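PDB 2EZV: type II restriction enzyme SfiI, which recognises the double-stranded sequence 5'-GGCCN(5)GGCC-3' and cuts the DNA within it, leaving fragments with terminal 5'-phosphates. Local coordinates for residues Q193-D198 with P231-E236; Q30-A35 with L237-D242. All coordinates share one frame; numbering follows the deposited sequence.

Contact 1: Q193-D198 with P231-E236; sequences QRYNPD and PWRLQE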
# COMPACT_ATOMS: atom_id res chain seq x y z
N GLN D 193 -29.94 21.69 11.11
CA GLN D 193 -30.41 22.84 11.88
C GLN D 193 -29.42 24.01 11.84
O GLN D 193 -29.83 25.17 11.83
CB GLN D 193 -30.68 22.42 13.33
N ARG D 194 -28.13 23.69 11.81
CA ARG D 194 -27.09 24.72 11.77
C ARG D 194 -26.87 25.37 10.41
O ARG D 194 -26.62 26.57 10.33
CB ARG D 194 -25.74 24.14 12.24
CG ARG D 194 -25.63 23.88 13.73
CD ARG D 194 -24.19 23.55 14.11
NE ARG D 194 -24.03 23.36 15.54
CZ ARG D 194 -22.88 23.06 16.14
NH1 ARG D 194 -21.78 22.92 15.43
NH2 ARG D 194 -22.85 22.92 17.46
N TYR D 195 -26.95 24.59 9.33
CA TYR D 195 -26.71 25.13 7.99
C TYR D 195 -27.92 25.32 7.05
O TYR D 195 -27.80 26.00 6.03
CB TYR D 195 -25.65 24.27 7.27
CG TYR D 195 -24.27 24.34 7.88
CD1 TYR D 195 -23.89 23.50 8.93
CD2 TYR D 195 -23.35 25.29 7.43
CE1 TYR D 195 -22.62 23.61 9.52
CE2 TYR D 195 -22.09 25.40 8.01
CZ TYR D 195 -21.73 24.56 9.05
OH TYR D 195 -20.49 24.72 9.62
N ASN D 196 -29.06 24.73 7.38
CA ASN D 196 -30.26 24.89 6.54
C ASN D 196 -31.55 24.72 7.34
O ASN D 196 -32.32 23.79 7.11
CB ASN D 196 -30.23 23.88 5.38
N PRO D 197 -31.79 25.63 8.30
CA PRO D 197 -32.99 25.58 9.14
C PRO D 197 -34.24 26.04 8.38
O PRO D 197 -35.32 25.47 8.55
CB PRO D 197 -32.64 26.49 10.30
CG PRO D 197 -31.81 27.54 9.64
CD PRO D 197 -30.91 26.74 8.72
N ASP D 198 -34.08 27.07 7.55
CA ASP D 198 -35.20 27.61 6.78
C ASP D 198 -34.74 27.95 5.36
O ASP D 198 -33.57 28.27 5.13
CB ASP D 198 -35.76 28.84 7.48
CG ASP D 198 -34.78 29.99 7.52
OD1 ASP D 198 -34.70 30.74 6.52
OD2 ASP D 198 -34.08 30.15 8.54
N PRO D 231 -16.32 29.57 6.88
CA PRO D 231 -15.11 29.77 6.07
C PRO D 231 -14.28 28.55 5.68
O PRO D 231 -13.94 28.39 4.51
CB PRO D 231 -14.31 30.77 6.91
CG PRO D 231 -15.37 31.59 7.55
CD PRO D 231 -16.37 30.54 7.99
N TRP D 232 -13.96 27.68 6.65
CA TRP D 232 -13.13 26.53 6.33
C TRP D 232 -13.77 25.48 5.44
O TRP D 232 -13.07 24.65 4.87
CB TRP D 232 -12.59 25.85 7.60
CG TRP D 232 -13.61 25.25 8.51
CD1 TRP D 232 -14.10 25.81 9.65
CD2 TRP D 232 -14.24 23.97 8.38
NE1 TRP D 232 -15.00 24.95 10.25
CE2 TRP D 232 -15.10 23.81 9.49
CE3 TRP D 232 -14.16 22.94 7.44
CZ2 TRP D 232 -15.88 22.66 9.69
CZ3 TRP D 232 -14.93 21.79 7.63
CH2 TRP D 232 -15.78 21.66 8.75
N ARG D 233 -15.09 25.52 5.30
CA ARG D 233 -15.76 24.54 4.45
C ARG D 233 -15.55 24.81 2.96
O ARG D 233 -16.01 24.05 2.12
CB ARG D 233 -17.25 24.49 4.77
CG ARG D 233 -17.55 23.72 6.04
CD ARG D 233 -19.04 23.56 6.28
NE ARG D 233 -19.29 22.81 7.50
CZ ARG D 233 -19.20 21.49 7.61
NH1 ARG D 233 -18.87 20.75 6.56
NH2 ARG D 233 -19.43 20.90 8.78
N LEU D 234 -14.84 25.89 2.64
CA LEU D 234 -14.55 26.23 1.26
C LEU D 234 -13.07 26.59 1.16
O LEU D 234 -12.63 27.61 1.68
CB LEU D 234 -15.42 27.42 0.81
CG LEU D 234 -15.42 27.90 -0.65
CD1 LEU D 234 -14.18 28.72 -0.93
CD2 LEU D 234 -15.53 26.72 -1.59
N GLN D 235 -12.31 25.72 0.49
CA GLN D 235 -10.88 25.95 0.32
C GLN D 235 -10.58 26.20 -1.15
O GLN D 235 -11.33 25.80 -2.04
CB GLN D 235 -10.09 24.73 0.79
CG GLN D 235 -10.28 24.39 2.26
CD GLN D 235 -9.87 25.51 3.18
OE1 GLN D 235 -8.86 26.17 2.97
NE2 GLN D 235 -10.64 25.71 4.25
N GLU D 236 -9.45 26.86 -1.41
CA GLU D 236 -9.08 27.18 -2.77
C GLU D 236 -7.59 27.09 -3.00
O GLU D 236 -6.81 27.79 -2.35
CB GLU D 236 -9.54 28.61 -3.11
CG GLU D 236 -9.40 28.96 -4.59
CD GLU D 236 -9.57 30.45 -4.86
OE1 GLU D 236 -10.30 31.12 -4.09
OE2 GLU D 236 -8.97 30.93 -5.85
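Tyr195 and Arg233 reach for each other from opposite directions, and the phenol oxygen comes to the guanidinium edge at NE. Arg233 NE gives its hydrogen to Tyr195 OH, the two atoms 3.1 Å apart and the N-H pointing at the oxygen at 162°. That oxygen lies in the guanidinium plane, while the phenol ring is turned 82° against it. Arg233 gets there with a chain extended from CG to NE, and Arg233 CD lies 3.8 Å from Tyr195 OH. One face of the guanidinium is covered by its own neighbour: Trp232 CH2 stands 3.6 Å above its centre. The other nitrogens are occupied too, NH1 on Ser185 O and NH2 in salt bridges to Glu14 and Glu17, so bonds at all three nitrogens fix the rotation of this buried group. Glu14 OE2 also hydrogen-bonds Tyr195 OH, tying phenol and guanidinium to one carboxylate. Replacing Tyr195 by a phenylalanine would probably leave Arg233 NE without this acceptor and take one partner from Glu14. Downstream, Gln235 NE2 bonds Trp232 O at 2.7 Å and also Arg251 O. The contact thus joins the short helix 192-195 to the 3-10 turn that leads into strand 234-238, which pairs with strand 176-186, while helix 10-41 supplies the acidic residues and strand 249-253 packs against Trp232 and Gln235.

Contact 2: Q30-A35 with L237-D242; sequences QYSKEA and LHYSAD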
# COMPACT_ATOMS: atom_id res chain seq x y z
N GLN D 30 0.16 19.01 -2.56
CA GLN D 30 1.39 18.32 -2.90
C GLN D 30 1.33 17.63 -4.26
O GLN D 30 2.35 17.30 -4.86
CB GLN D 30 1.75 17.34 -1.78
CG GLN D 30 1.98 18.08 -0.45
CD GLN D 30 2.51 17.21 0.68
OE1 GLN D 30 2.85 17.72 1.74
NE2 GLN D 30 2.57 15.90 0.46
N TYR D 31 0.11 17.43 -4.77
CA TYR D 31 -0.07 16.79 -6.07
C TYR D 31 -0.41 17.82 -7.15
O TYR D 31 -0.60 17.45 -8.31
CB TYR D 31 -1.21 15.77 -5.99
CG TYR D 31 -1.31 14.87 -7.19
CD1 TYR D 31 -0.33 13.89 -7.44
CD2 TYR D 31 -2.36 14.99 -8.11
CE1 TYR D 31 -0.40 13.06 -8.56
CE2 TYR D 31 -2.44 14.16 -9.23
CZ TYR D 31 -1.46 13.20 -9.45
OH TYR D 31 -1.51 12.39 -10.56
N SER D 32 -0.48 19.10 -6.78
CA SER D 32 -0.86 20.15 -7.72
C SER D 32 0.03 20.32 -8.95
O SER D 32 -0.47 20.61 -10.03
CB SER D 32 -0.98 21.50 -6.99
OG SER D 32 0.28 22.04 -6.68
N LYS D 33 1.34 20.15 -8.81
CA LYS D 33 2.24 20.30 -9.96
C LYS D 33 1.90 19.25 -11.02
O LYS D 33 1.72 19.59 -12.19
CB LYS D 33 3.69 20.13 -9.53
CG LYS D 33 4.69 20.25 -10.68
CD LYS D 33 6.11 20.11 -10.18
CE LYS D 33 7.12 20.18 -11.31
NZ LYS D 33 6.93 19.09 -12.30
N GLU D 34 1.81 17.99 -10.60
CA GLU D 34 1.50 16.91 -11.52
C GLU D 34 0.07 17.01 -12.02
O GLU D 34 -0.23 16.62 -13.15
CB GLU D 34 1.73 15.56 -10.85
CG GLU D 34 1.15 14.38 -11.64
CD GLU D 34 1.61 13.04 -11.12
OE1 GLU D 34 0.94 12.03 -11.41
OE2 GLU D 34 2.65 13.00 -10.42
N ALA D 35 -0.82 17.53 -11.18
CA ALA D 35 -2.22 17.68 -11.55
C ALA D 35 -2.36 18.65 -12.72
O ALA D 35 -3.07 18.37 -13.70
CB ALA D 35 -3.04 18.16 -10.36
N LEU D 237 -7.19 26.21 -3.91
CA LEU D 237 -5.79 26.05 -4.27
C LEU D 237 -5.69 26.67 -5.66
O LEU D 237 -6.16 26.11 -6.64
CB LEU D 237 -5.40 24.57 -4.29
CG LEU D 237 -5.55 23.88 -2.94
CD1 LEU D 237 -5.10 22.41 -3.03
CD2 LEU D 237 -4.73 24.63 -1.88
N HIS D 238 -5.09 27.85 -5.72
CA HIS D 238 -4.98 28.58 -6.98
C HIS D 238 -3.58 28.56 -7.60
O HIS D 238 -2.57 28.61 -6.89
CB HIS D 238 -5.46 30.02 -6.75
CG HIS D 238 -5.32 30.91 -7.94
ND1 HIS D 238 -4.27 31.80 -8.07
CD2 HIS D 238 -6.07 31.04 -9.05
CE1 HIS D 238 -4.39 32.44 -9.23
NE2 HIS D 238 -5.47 31.99 -9.84
N TYR D 239 -3.54 28.47 -8.93
CA TYR D 239 -2.29 28.46 -9.68
C TYR D 239 -1.95 29.85 -10.20
O TYR D 239 -2.83 30.58 -10.67
CB TYR D 239 -2.37 27.53 -10.90
CG TYR D 239 -2.46 26.05 -10.63
CD1 TYR D 239 -3.70 25.40 -10.57
CD2 TYR D 239 -1.31 25.27 -10.51
CE1 TYR D 239 -3.78 24.02 -10.40
CE2 TYR D 239 -1.38 23.88 -10.34
CZ TYR D 239 -2.62 23.27 -10.28
OH TYR D 239 -2.71 21.90 -10.09
N SER D 240 -0.68 30.22 -10.13
CA SER D 240 -0.20 31.50 -10.62
C SER D 240 1.18 31.25 -11.22
O SER D 240 1.74 30.17 -11.03
CB SER D 240 -0.12 32.54 -9.49
OG SER D 240 0.90 32.22 -8.55
N ALA D 241 1.73 32.24 -11.93
CA ALA D 241 3.04 32.09 -12.56
C ALA D 241 4.22 32.06 -11.58
O ALA D 241 5.38 31.95 -12.00
CB ALA D 241 3.24 33.21 -13.58
N ASP D 242 3.94 32.16 -10.29
CA ASP D 242 5.00 32.16 -9.28
C ASP D 242 5.53 30.76 -8.96
O ASP D 242 6.67 30.61 -8.52
CB ASP D 242 4.50 32.82 -7.99
CG ASP D 242 4.23 34.31 -8.17
OD1 ASP D 242 3.72 34.95 -7.23
OD2 ASP D 242 4.53 34.84 -9.27
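The hydroxyl of Tyr239 bonds the backbone of Ser32 in helix 10-41, and the chain comes to it by way of Leu237, whose CB points toward the helix and whose side chain packs on Leu28 and Gln29. The Leu237 backbone pairs with Ile181, and His238 follows with a backbone bond to Gln247. Here strand 234-238 lies at one end of the mixed sheet of a PD-(D/E)XK-type nuclease, joined antiparallel to strand 176-186, and helix 10-41 packs against it. Tyr239, with its CG anti to the carbonyl carbon (chi1 -69°), turns its side chain toward the helix, packing on Lys36, Leu178 and Thr246; its hydroxyl donates to Ser32 O, with 2.6 Å between Tyr239 OH and that oxygen. The carbonyl oxygen lies at the ring's edge, in its plane; seen from the carbonyl, the donor comes in at a C=O...O angle of 119° and is tilted 23° from the carbonyl plane. The helix is kinked here, the backbone N of residues 33 and 34 lacking bonds to the preceding turn. Beside the bond, Ser32 CB comes within 3.6 Å of Tyr239 OH, and Ala35 CB lies 3.8 Å from the same oxygen. Ser32 OG turns elsewhere, to Thr246 N and Gln29 O. Further on, Ser240 OG makes a weak hydrogen bond to Gln247.

Overall arrangement
The two contacts share strand 234-238: residues 231-236 of contact 1 run straight into residues 237-242 of contact 2, yet their centres are 26 Å apart. Along the chain contact 1 is nested within the loop closed by contact 2, whose 201 intervening residues hold most of the sheet. Helix 10-41 accompanies both, giving residues 30-35 to contact 2 and, nearer its start, acidic partners to contact 1. This N-terminal helix therefore meets the chain toward both ends of strand 234-238, through its acidic residues near Arg233 and through Ser32 at Tyr239. Both contacts are buried, and neither touches the DNA, their nearest atoms lying about 12 and 14 Å from it.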